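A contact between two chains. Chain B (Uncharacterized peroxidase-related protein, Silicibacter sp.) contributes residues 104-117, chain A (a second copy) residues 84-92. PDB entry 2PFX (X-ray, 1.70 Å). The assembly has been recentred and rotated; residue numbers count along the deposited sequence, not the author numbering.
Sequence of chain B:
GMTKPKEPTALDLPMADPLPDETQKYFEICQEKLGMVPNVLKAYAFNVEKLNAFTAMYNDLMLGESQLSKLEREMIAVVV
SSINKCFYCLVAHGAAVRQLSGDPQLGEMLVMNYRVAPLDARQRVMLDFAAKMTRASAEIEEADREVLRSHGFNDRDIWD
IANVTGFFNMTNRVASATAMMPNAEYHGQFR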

# COMPACT_ATOMS: atom_id res chain seq x y z
N PRO B 104 -17.42 -27.91 0.88
CA PRO B 104 -17.91 -26.54 0.63
C PRO B 104 -17.18 -25.49 1.42
O PRO B 104 -16.86 -24.42 0.90
CB PRO B 104 -19.38 -26.65 1.05
CG PRO B 104 -19.72 -28.07 0.66
CD PRO B 104 -18.53 -28.84 1.20
N GLN B 105 -16.90 -25.78 2.69
CA GLN B 105 -16.21 -24.80 3.52
C GLN B 105 -14.80 -24.49 3.06
O GLN B 105 -14.30 -23.37 3.22
CB GLN B 105 -16.19 -25.34 4.94
CG GLN B 105 -15.93 -24.31 6.03
CD GLN B 105 -16.45 -24.85 7.36
OE1 GLN B 105 -17.42 -25.61 7.42
NE2 GLN B 105 -15.76 -24.42 8.41
N LEU B 106 -14.11 -25.48 2.47
CA LEU B 106 -12.77 -25.23 1.96
C LEU B 106 -12.81 -24.16 0.88
O LEU B 106 -11.96 -23.27 0.80
CB LEU B 106 -12.12 -26.49 1.35
CG LEU B 106 -10.77 -26.27 0.65
CD1 LEU B 106 -9.75 -25.69 1.61
CD2 LEU B 106 -10.21 -27.54 0.04
N GLY B 107 -13.80 -24.26 -0.01
CA GLY B 107 -13.96 -23.26 -1.07
C GLY B 107 -14.13 -21.89 -0.45
O GLY B 107 -13.51 -20.93 -0.87
N GLU B 108 -14.95 -21.83 0.59
CA GLU B 108 -15.30 -20.54 1.18
C GLU B 108 -14.11 -19.93 1.87
O GLU B 108 -13.82 -18.75 1.80
CB GLU B 108 -16.46 -20.75 2.15
CG GLU B 108 -17.73 -21.19 1.42
CD GLU B 108 -18.26 -20.12 0.49
OE1 GLU B 108 -18.77 -19.11 0.99
OE2 GLU B 108 -18.18 -20.29 -0.73
N MSE B 109 -13.38 -20.83 2.56
CA MSE B 109 -12.18 -20.32 3.22
C MSE B 109 -11.18 -19.74 2.25
O MSE B 109 -10.56 -18.70 2.51
CB MSE B 109 -11.55 -21.49 4.02
CG MSE B 109 -12.40 -21.92 5.23
SE MSE B 109 -11.57 -23.52 5.95
CE MSE B 109 -12.17 -23.15 7.73
N LEU B 110 -10.95 -20.36 1.09
CA LEU B 110 -9.95 -19.87 0.15
C LEU B 110 -10.45 -18.64 -0.59
O LEU B 110 -9.70 -17.74 -0.95
CB LEU B 110 -9.57 -20.96 -0.84
CG LEU B 110 -8.91 -22.22 -0.24
CD1 LEU B 110 -8.44 -23.15 -1.33
CD2 LEU B 110 -7.74 -21.86 0.66
N VAL B 111 -11.76 -18.59 -0.82
CA VAL B 111 -12.32 -17.36 -1.35
C VAL B 111 -12.10 -16.16 -0.43
O VAL B 111 -11.79 -15.05 -0.89
CB VAL B 111 -13.83 -17.58 -1.58
CG1 VAL B 111 -14.56 -16.25 -1.75
CG2 VAL B 111 -13.99 -18.51 -2.77
N MSE B 112 -12.25 -16.33 0.88
CA MSE B 112 -12.36 -15.28 1.86
C MSE B 112 -11.08 -14.93 2.58
O MSE B 112 -10.66 -13.76 2.66
CB MSE B 112 -13.39 -15.68 2.92
CG MSE B 112 -14.80 -15.74 2.34
SE MSE B 112 -16.02 -16.54 3.57
CE MSE B 112 -17.58 -16.29 2.47
N ASN B 113 -10.45 -15.96 3.14
CA ASN B 113 -9.13 -15.72 3.75
C ASN B 113 -8.41 -17.05 3.88
O ASN B 113 -8.61 -17.78 4.87
CB ASN B 113 -9.26 -15.01 5.09
CG ASN B 113 -7.89 -14.77 5.73
OD1 ASN B 113 -6.86 -15.01 5.11
ND2 ASN B 113 -7.88 -14.34 6.98
N TYR B 114 -7.57 -17.40 2.91
CA TYR B 114 -6.99 -18.74 2.89
C TYR B 114 -6.24 -19.09 4.17
O TYR B 114 -6.00 -20.27 4.47
CB TYR B 114 -6.07 -18.94 1.68
CG TYR B 114 -4.68 -18.38 1.80
CD1 TYR B 114 -4.38 -17.06 1.53
CD2 TYR B 114 -3.62 -19.19 2.20
CE1 TYR B 114 -3.10 -16.56 1.65
CE2 TYR B 114 -2.34 -18.71 2.33
CZ TYR B 114 -2.08 -17.40 2.05
OH TYR B 114 -0.79 -16.92 2.17
N ARG B 115 -5.80 -18.07 4.88
CA ARG B 115 -4.97 -18.33 6.05
C ARG B 115 -5.72 -19.09 7.12
O ARG B 115 -5.04 -19.68 7.95
CB ARG B 115 -4.44 -17.02 6.61
CG ARG B 115 -3.50 -16.31 5.67
CD ARG B 115 -3.17 -14.91 6.22
NE ARG B 115 -2.68 -14.08 5.12
CZ ARG B 115 -3.41 -13.49 4.18
NH1 ARG B 115 -4.73 -13.60 4.15
NH2 ARG B 115 -2.78 -12.76 3.26
N VAL B 116 -7.05 -19.05 7.12
CA VAL B 116 -7.79 -19.73 8.17
C VAL B 116 -7.91 -21.23 7.89
O VAL B 116 -8.39 -21.97 8.75
CB VAL B 116 -9.24 -19.23 8.35
CG1 VAL B 116 -9.24 -17.75 8.69
CG2 VAL B 116 -10.06 -19.58 7.12
N ALA B 117 -7.54 -21.66 6.69
CA ALA B 117 -7.77 -23.06 6.34
C ALA B 117 -6.79 -23.94 7.08
O ALA B 117 -5.58 -23.66 7.09
CB ALA B 117 -7.65 -23.26 4.84
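Chain A 84-92: NKCFYCLVA

The chain A stretch begins at the end of one helix and runs into the start of the next. Lys85(A), with positive phi (52°/47°), closes the first in a Schellman motif; Cys86(A) occupies the N-cap position of the second, where its SG accepts a weak capping bond from Cys89(A) N (3.7 Å), and helix 87-92 follows. On chain B, helix 104-112 gives way at Asn113(B), which is extended (-161°/95°), to a 3-10 segment over residues 114-116. The two helices run at 119° to each other, their axes approaching to 10.2 Å. The backbones come closer at the C-terminal end of the chain B helix: the CA atoms of Met112(B) and Phe87(A), and likewise those of Asn113(B) and Lys85(A), are 5.7 Å apart, whereas Glu108(B) CA lies 8.1 Å from Val91(A) CA.

The contact is chiefly apolar, and Phe87(A) and Met112(B) supply its largest buried areas, 128 and 119 Å² of a total of 471 Å². The CA-to-CB bond of Phe87(A) points sideways, but with chi1 near 180° (t) its ring comes nearer to chain B. Val116(B) CG2 packs over one face, 4.1 Å from the centroid of the Phe87(A) ring and 18° off its normal, a CH-pi contact. At the ring edge lies Gln105(B) CG, 4.4 Å from Phe87(A) CZ. The selenomethionine Met109(B) meets the ring obliquely, its CG 3.4 Å from Phe87(A) CZ.

Met112(B), also a selenomethionine, extends its side chain (chi1 m, chi2 and chi3 t) along the first turn of the chain A helix. Its SE therefore touches three residues: it lies 3.6 Å from Phe87(A) CD1, 3.8 Å from Leu90(A) CB and 3.5 Å from Val91(A) CG2. The selenium approaches the aromatic ring obliquely, 4.8 Å from the centroid of Phe87(A).

Polar groups gather where both chains turn. Met112(B) O lies 3.6 Å from Lys85(A) CB, and Asn113(B) CB packs 3.4 Å from Lys85(A) O. One water links the chains: it donates to Lys85(A) O (3.2 Å from the water O) and accepts from both Phe87(A) N (3.2 Å) and Asn113(B) ND2 (3.1 Å), tying the asparagine to the start of the chain A helix. The other end of that amide serves its own chain. Asn113(B) OD1 accepts from Arg115(B) N at 3.2 Å and from Arg115(B) NH1 at 2.7 Å, bonds that help hold the Asn113(B) side chain in place as its ND2 meets the water.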

# COMPACT_ATOMS: atom_id res chain seq x y z
N ASN A 84 -11.53 -6.26 4.71
CA ASN A 84 -10.67 -6.76 5.78
C ASN A 84 -10.42 -8.26 5.74
O ASN A 84 -9.63 -8.76 6.56
CB ASN A 84 -11.27 -6.43 7.15
CG ASN A 84 -11.24 -4.94 7.42
OD1 ASN A 84 -10.33 -4.23 7.01
ND2 ASN A 84 -12.26 -4.49 8.12
N LYS A 85 -11.03 -8.96 4.80
CA LYS A 85 -10.87 -10.40 4.62
C LYS A 85 -11.11 -11.18 5.90
O LYS A 85 -10.37 -12.08 6.32
CB LYS A 85 -9.49 -10.69 4.01
CG LYS A 85 -9.21 -9.94 2.73
CD LYS A 85 -8.45 -10.64 1.63
CE LYS A 85 -9.26 -10.91 0.37
NZ LYS A 85 -8.87 -10.10 -0.83
N CYS A 86 -12.22 -10.81 6.54
CA CYS A 86 -12.69 -11.45 7.74
C CYS A 86 -13.59 -12.65 7.46
O CYS A 86 -14.76 -12.51 7.15
CB CYS A 86 -13.48 -10.44 8.60
SG CYS A 86 -13.88 -11.25 10.19
N PHE A 87 -13.03 -13.85 7.58
CA PHE A 87 -13.77 -15.09 7.36
C PHE A 87 -15.06 -15.19 8.16
O PHE A 87 -16.09 -15.53 7.56
CB PHE A 87 -12.86 -16.29 7.69
CG PHE A 87 -13.48 -17.65 7.40
CD1 PHE A 87 -13.95 -18.03 6.16
CD2 PHE A 87 -13.61 -18.56 8.44
CE1 PHE A 87 -14.55 -19.26 5.96
CE2 PHE A 87 -14.19 -19.79 8.24
CZ PHE A 87 -14.67 -20.17 6.99
N TYR A 88 -15.03 -14.96 9.47
CA TYR A 88 -16.20 -15.11 10.32
C TYR A 88 -17.34 -14.28 9.72
O TYR A 88 -18.48 -14.73 9.55
CB TYR A 88 -15.96 -14.72 11.80
CG TYR A 88 -17.22 -14.88 12.63
CD1 TYR A 88 -18.23 -13.94 12.80
CD2 TYR A 88 -17.42 -16.09 13.32
CE1 TYR A 88 -19.34 -14.14 13.55
CE2 TYR A 88 -18.54 -16.32 14.08
CZ TYR A 88 -19.51 -15.35 14.20
OH TYR A 88 -20.64 -15.51 14.95
N CYS A 89 -17.03 -13.01 9.54
CA CYS A 89 -18.06 -12.02 9.27
C CYS A 89 -18.53 -12.18 7.84
O CYS A 89 -19.70 -11.96 7.55
CB CYS A 89 -17.49 -10.62 9.55
SG CYS A 89 -17.05 -10.36 11.30
N LEU A 90 -17.63 -12.60 6.95
CA LEU A 90 -18.01 -12.79 5.55
C LEU A 90 -19.02 -13.93 5.45
O LEU A 90 -19.97 -13.89 4.67
CB LEU A 90 -16.81 -13.03 4.66
CG LEU A 90 -16.03 -11.78 4.23
CD1 LEU A 90 -14.64 -12.10 3.72
CD2 LEU A 90 -16.86 -11.01 3.19
N VAL A 91 -18.79 -14.95 6.28
CA VAL A 91 -19.71 -16.07 6.30
C VAL A 91 -21.04 -15.72 6.96
O VAL A 91 -22.10 -16.02 6.40
CB VAL A 91 -19.06 -17.26 7.05
CG1 VAL A 91 -20.11 -18.35 7.28
CG2 VAL A 91 -17.85 -17.73 6.27
N ALA A 92 -20.95 -15.10 8.13
CA ALA A 92 -22.16 -14.80 8.89
C ALA A 92 -23.03 -13.77 8.17
O ALA A 92 -24.25 -13.96 8.04
CB ALA A 92 -21.78 -14.33 10.30
O HOH W 1 -10.19 -13.97 8.94